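Local coordinates for c-di-GMP synthase (Capnocytophaga granulosa, PDB 6WT9), which makes the cyclic dinucleotide messenger 3',3'-c-di-GMP from two molecules of GTP, as the signal-producing enzyme of a bacterial CBASS antiphage defence system, at residues Y95-K106 with R185-W194. Residues are numbered along the deposited sequence; the frame is centred on the assembly and turned at random.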
loop_
_atom_site.group_PDB
_atom_site.type_symbol
_atom_site.label_atom_id
_atom_site.label_comp_id
_atom_site.label_asym_id
_atom_site.label_seq_id
_atom_site.Cartn_x
_atom_site.Cartn_y
_atom_site.Cartn_z
ATOM N N TYR A 95 -3.828 -4.251 11.354
ATOM C CA TYR A 95 -3.308 -5.600 11.129
ATOM C C TYR A 95 -2.779 -5.753 9.709
ATOM O O TYR A 95 -3.088 -6.710 9.001
ATOM C CB TYR A 95 -4.389 -6.632 11.427
ATOM C CG TYR A 95 -4.711 -6.776 12.896
ATOM C CD1 TYR A 95 -3.769 -6.456 13.867
ATOM C CD2 TYR A 95 -5.955 -7.231 13.312
ATOM C CE1 TYR A 95 -4.059 -6.586 15.212
ATOM C CE2 TYR A 95 -6.254 -7.367 14.655
ATOM C CZ TYR A 95 -5.303 -7.042 15.600
ATOM O OH TYR A 95 -5.595 -7.174 16.938
ATOM N N SER A 96 -1.972 -4.785 9.284
ATOM C CA SER A 96 -1.417 -4.804 7.940
ATOM C C SER A 96 -0.334 -5.869 7.832
ATOM O O SER A 96 0.570 -5.941 8.670
ATOM C CB SER A 96 -0.848 -3.432 7.586
ATOM O OG SER A 96 -0.293 -3.429 6.282
ATOM N N ASP A 97 -0.429 -6.702 6.801
ATOM C CA ASP A 97 0.615 -7.679 6.544
ATOM C C ASP A 97 1.804 -6.998 5.871
ATOM O O ASP A 97 1.784 -5.803 5.560
ATOM C CB ASP A 97 0.076 -8.830 5.699
ATOM C CG ASP A 97 -0.643 -8.354 4.453
ATOM O OD1 ASP A 97 0.017 -7.776 3.563
ATOM O OD2 ASP A 97 -1.870 -8.563 4.362
ATOM N N ILE A 98 2.862 -7.771 5.646
ATOM C CA ILE A 98 4.079 -7.267 5.027
ATOM C C ILE A 98 4.619 -8.344 4.098
ATOM O O ILE A 98 4.416 -9.542 4.320
ATOM C CB ILE A 98 5.128 -6.854 6.088
ATOM C CG1 ILE A 98 6.276 -6.070 5.450
ATOM C CG2 ILE A 98 5.653 -8.073 6.832
ATOM C CD1 ILE A 98 7.170 -5.381 6.459
ATOM N N ASP A 99 5.289 -7.912 3.036
ATOM C CA ASP A 99 5.887 -8.819 2.068
ATOM C C ASP A 99 7.397 -8.823 2.247
ATOM O O ASP A 99 8.027 -7.759 2.294
ATOM C CB ASP A 99 5.518 -8.426 0.636
ATOM C CG ASP A 99 4.088 -8.787 0.280
ATOM O OD1 ASP A 99 3.301 -9.100 1.199
ATOM O OD2 ASP A 99 3.751 -8.769 -0.923
ATOM N N LEU A 100 7.968 -10.018 2.351
ATOM C CA LEU A 100 9.404 -10.210 2.489
ATOM C C LEU A 100 9.952 -10.725 1.167
ATOM O O LEU A 100 9.588 -11.822 0.728
ATOM C CB LEU A 100 9.718 -11.189 3.620
ATOM C CG LEU A 100 11.184 -11.600 3.742
ATOM C CD1 LEU A 100 12.037 -10.408 4.141
ATOM C CD2 LEU A 100 11.338 -12.741 4.730
ATOM N N LEU A 101 10.818 -9.935 0.536
ATOM C CA LEU A 101 11.438 -10.316 -0.725
ATOM C C LEU A 101 12.751 -11.042 -0.461
ATOM O O LEU A 101 13.587 -10.565 0.314
ATOM C CB LEU A 101 11.680 -9.087 -1.601
ATOM C CG LEU A 101 10.442 -8.468 -2.252
ATOM C CD1 LEU A 101 10.788 -7.153 -2.919
ATOM C CD2 LEU A 101 9.852 -9.430 -3.262
ATOM N N VAL A 102 12.922 -12.195 -1.100
ATOM C CA VAL A 102 14.142 -12.990 -1.004
ATOM C C VAL A 102 14.816 -12.919 -2.369
ATOM O O VAL A 102 14.399 -13.594 -3.316
ATOM C CB VAL A 102 13.856 -14.437 -0.589
ATOM C CG1 VAL A 102 15.156 -15.201 -0.406
ATOM C CG2 VAL A 102 13.018 -14.473 0.683
ATOM N N ILE A 103 15.860 -12.103 -2.476
ATOM C CA ILE A 103 16.480 -11.770 -3.753
ATOM C C ILE A 103 17.856 -12.417 -3.814
ATOM O O ILE A 103 18.678 -12.229 -2.909
ATOM C CB ILE A 103 16.575 -10.246 -3.942
ATOM C CG1 ILE A 103 15.295 -9.573 -3.444
ATOM C CG2 ILE A 103 16.819 -9.902 -5.405
ATOM C CD1 ILE A 103 15.312 -8.063 -3.543
ATOM N N SER A 104 18.108 -13.169 -4.885
ATOM C CA SER A 104 19.389 -13.844 -5.051
ATOM C C SER A 104 20.485 -12.853 -5.419
ATOM O O SER A 104 20.275 -11.934 -6.216
ATOM C CB SER A 104 19.289 -14.925 -6.127
ATOM O OG SER A 104 18.478 -16.005 -5.698
ATOM N N ASP A 105 21.670 -13.057 -4.842
ATOM C CA ASP A 105 22.828 -12.212 -5.106
ATOM C C ASP A 105 23.477 -12.492 -6.455
ATOM O O ASP A 105 24.520 -11.901 -6.754
ATOM C CB ASP A 105 23.869 -12.391 -3.997
ATOM C CG ASP A 105 23.279 -12.219 -2.615
ATOM O OD1 ASP A 105 22.073 -11.913 -2.520
ATOM O OD2 ASP A 105 24.021 -12.392 -1.624
ATOM N N LYS A 106 22.896 -13.368 -7.268
ATOM C CA LYS A 106 23.482 -13.738 -8.548
ATOM C C LYS A 106 22.474 -13.583 -9.682
ATOM O O LYS A 106 21.464 -14.288 -9.729
ATOM C CB LYS A 106 24.003 -15.176 -8.495
ATOM C CG LYS A 106 25.167 -15.376 -7.538
ATOM C CD LYS A 106 25.355 -16.843 -7.185
ATOM C CE LYS A 106 26.654 -17.060 -6.428
ATOM N NZ LYS A 106 26.787 -16.132 -5.271
ATOM N N ARG A 185 0.025 -11.779 13.161
ATOM C CA ARG A 185 0.400 -11.042 11.965
ATOM C C ARG A 185 0.711 -12.012 10.833
ATOM O O ARG A 185 1.161 -13.139 11.063
ATOM C CB ARG A 185 1.616 -10.141 12.223
ATOM C CG ARG A 185 1.416 -9.103 13.316
ATOM C CD ARG A 185 0.318 -8.114 12.959
ATOM N NE ARG A 185 0.274 -6.990 13.890
ATOM C CZ ARG A 185 -0.410 -6.988 15.030
ATOM N NH1 ARG A 185 -1.115 -8.053 15.386
ATOM N NH2 ARG A 185 -0.389 -5.920 15.816
ATOM N N ASP A 186 0.472 -11.562 9.605
ATOM C CA ASP A 186 0.747 -12.346 8.411
ATOM C C ASP A 186 1.943 -11.772 7.663
ATOM O O ASP A 186 2.173 -10.560 7.659
ATOM C CB ASP A 186 -0.469 -12.392 7.482
ATOM C CG ASP A 186 -1.560 -13.309 7.996
ATOM O OD1 ASP A 186 -1.264 -14.155 8.865
ATOM O OD2 ASP A 186 -2.711 -13.190 7.527
ATOM N N VAL A 187 2.707 -12.663 7.036
ATOM C CA VAL A 187 3.860 -12.287 6.225
ATOM C C VAL A 187 3.819 -13.096 4.937
ATOM O O VAL A 187 3.655 -14.321 4.971
ATOM C CB VAL A 187 5.195 -12.526 6.963
ATOM C CG1 VAL A 187 6.372 -12.162 6.067
ATOM C CG2 VAL A 187 5.247 -11.735 8.263
ATOM N N ASP A 188 3.961 -12.417 3.804
ATOM C CA ASP A 188 4.118 -13.073 2.513
ATOM C C ASP A 188 5.591 -13.064 2.125
ATOM O O ASP A 188 6.291 -12.068 2.329
ATOM C CB ASP A 188 3.282 -12.383 1.434
ATOM C CG ASP A 188 1.790 -12.547 1.658
ATOM O OD1 ASP A 188 1.402 -13.074 2.721
ATOM O OD2 ASP A 188 1.003 -12.154 0.769
ATOM N N ILE A 189 6.057 -14.181 1.571
ATOM C CA ILE A 189 7.461 -14.370 1.228
ATOM C C ILE A 189 7.550 -14.603 -0.273
ATOM O O ILE A 189 6.954 -15.553 -0.794
ATOM C CB ILE A 189 8.089 -15.539 2.007
ATOM C CG1 ILE A 189 8.088 -15.255 3.512
ATOM C CG2 ILE A 189 9.503 -15.809 1.517
ATOM C CD1 ILE A 189 6.846 -15.736 4.241
ATOM N N VAL A 190 8.301 -13.748 -0.962
ATOM C CA VAL A 190 8.398 -13.765 -2.417
ATOM C C VAL A 190 9.843 -14.040 -2.813
ATOM O O VAL A 190 10.769 -13.433 -2.265
ATOM C CB VAL A 190 7.904 -12.439 -3.024
ATOM C CG1 VAL A 190 8.028 -12.463 -4.535
ATOM C CG2 VAL A 190 6.467 -12.169 -2.607
ATOM N N ILE A 191 10.030 -14.949 -3.770
ATOM C CA ILE A 191 11.345 -15.337 -4.266
ATOM C C ILE A 191 11.607 -14.595 -5.569
ATOM O O ILE A 191 10.776 -14.628 -6.484
ATOM C CB ILE A 191 11.430 -16.860 -4.474
ATOM C CG1 ILE A 191 11.020 -17.601 -3.199
ATOM C CG2 ILE A 191 12.824 -17.268 -4.920
ATOM C CD1 ILE A 191 11.853 -17.248 -1.987
ATOM N N ALA A 192 12.760 -13.934 -5.664
ATOM C CA ALA A 192 13.065 -13.117 -6.832
ATOM C C ALA A 192 14.575 -13.045 -7.031
ATOM O O ALA A 192 15.358 -13.563 -6.227
ATOM C CB ALA A 192 12.460 -11.715 -6.690
ATOM N N ASN A 193 14.977 -12.401 -8.127
ATOM C CA ASN A 193 16.371 -12.065 -8.382
ATOM C C ASN A 193 16.427 -10.712 -9.081
ATOM O O ASN A 193 15.414 -10.188 -9.550
ATOM C CB ASN A 193 17.076 -13.143 -9.217
ATOM C CG ASN A 193 16.603 -13.172 -10.657
ATOM O OD1 ASN A 193 15.444 -12.879 -10.951
ATOM N ND2 ASN A 193 17.502 -13.530 -11.566
ATOM N N TRP A 194 17.628 -10.142 -9.143
ATOM C CA TRP A 194 17.822 -8.842 -9.770
ATOM C C TRP A 194 17.829 -8.966 -11.288
ATOM O O TRP A 194 18.363 -9.928 -11.846
ATOM C CB TRP A 194 19.134 -8.210 -9.303
ATOM C CG TRP A 194 19.203 -7.951 -7.832
ATOM C CD1 TRP A 194 19.952 -8.628 -6.916
ATOM C CD2 TRP A 194 18.494 -6.942 -7.105
ATOM N NE1 TRP A 194 19.755 -8.103 -5.663
ATOM C CE2 TRP A 194 18.864 -7.066 -5.752
ATOM C CE3 TRP A 194 17.583 -5.945 -7.467
ATOM C CZ2 TRP A 194 18.355 -6.232 -4.759
ATOM C CZ3 TRP A 194 17.079 -5.116 -6.479
ATOM C CH2 TRP A 194 17.467 -5.265 -5.141
HETATM O O HOH W 1 -0.938 -8.788 9.636
#
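Over one face of the Trp194 indole lies Ile103, its CG2 methyl 3.5 Å from the centroid of the five-membered ring and 13° off the normal, a CH-pi contact. The two residues close one end of a parallel pairing between strands 98-104 and 185-194, neighbours in the central sheet of the nucleotidyltransferase fold. CG2 of Ile103, anti to the backbone N, is the branch laid on the pyrrole ring, while CG1, beside that N, carries CD1 to CZ2. At the other end, CD1 and CE1 of Tyr95 sit over one face of the Arg185 guanidinium, the two planes turned 53° apart, with NH2 at the edge of the phenol ring. Six backbone hydrogen bonds zip the strands together, from Asp188 N to Ile98 O through to Ser104 N to Ala192 O. On one face Val102 CB packs on Ile191 CD1 at 3.7 Å, and helix 147-164 covers this side through Leu161 and Ser157. On the other, Leu101 CD2 touches Val190 CB at 3.6 Å. Toward the N-terminal ends of both strands, on that same face, Asp99 and Asp188 lie side by side, carboxylates 24° apart in plane; OD1 of Asp188 is salt-bridged to Lys177. With Asp97 they are placed like the metal-binding carboxylates of related nucleotidyltransferases. Asp99 OD1 stands 3.8 Å from Asp188 OD2 and 3.3 Å from Asp188 CB.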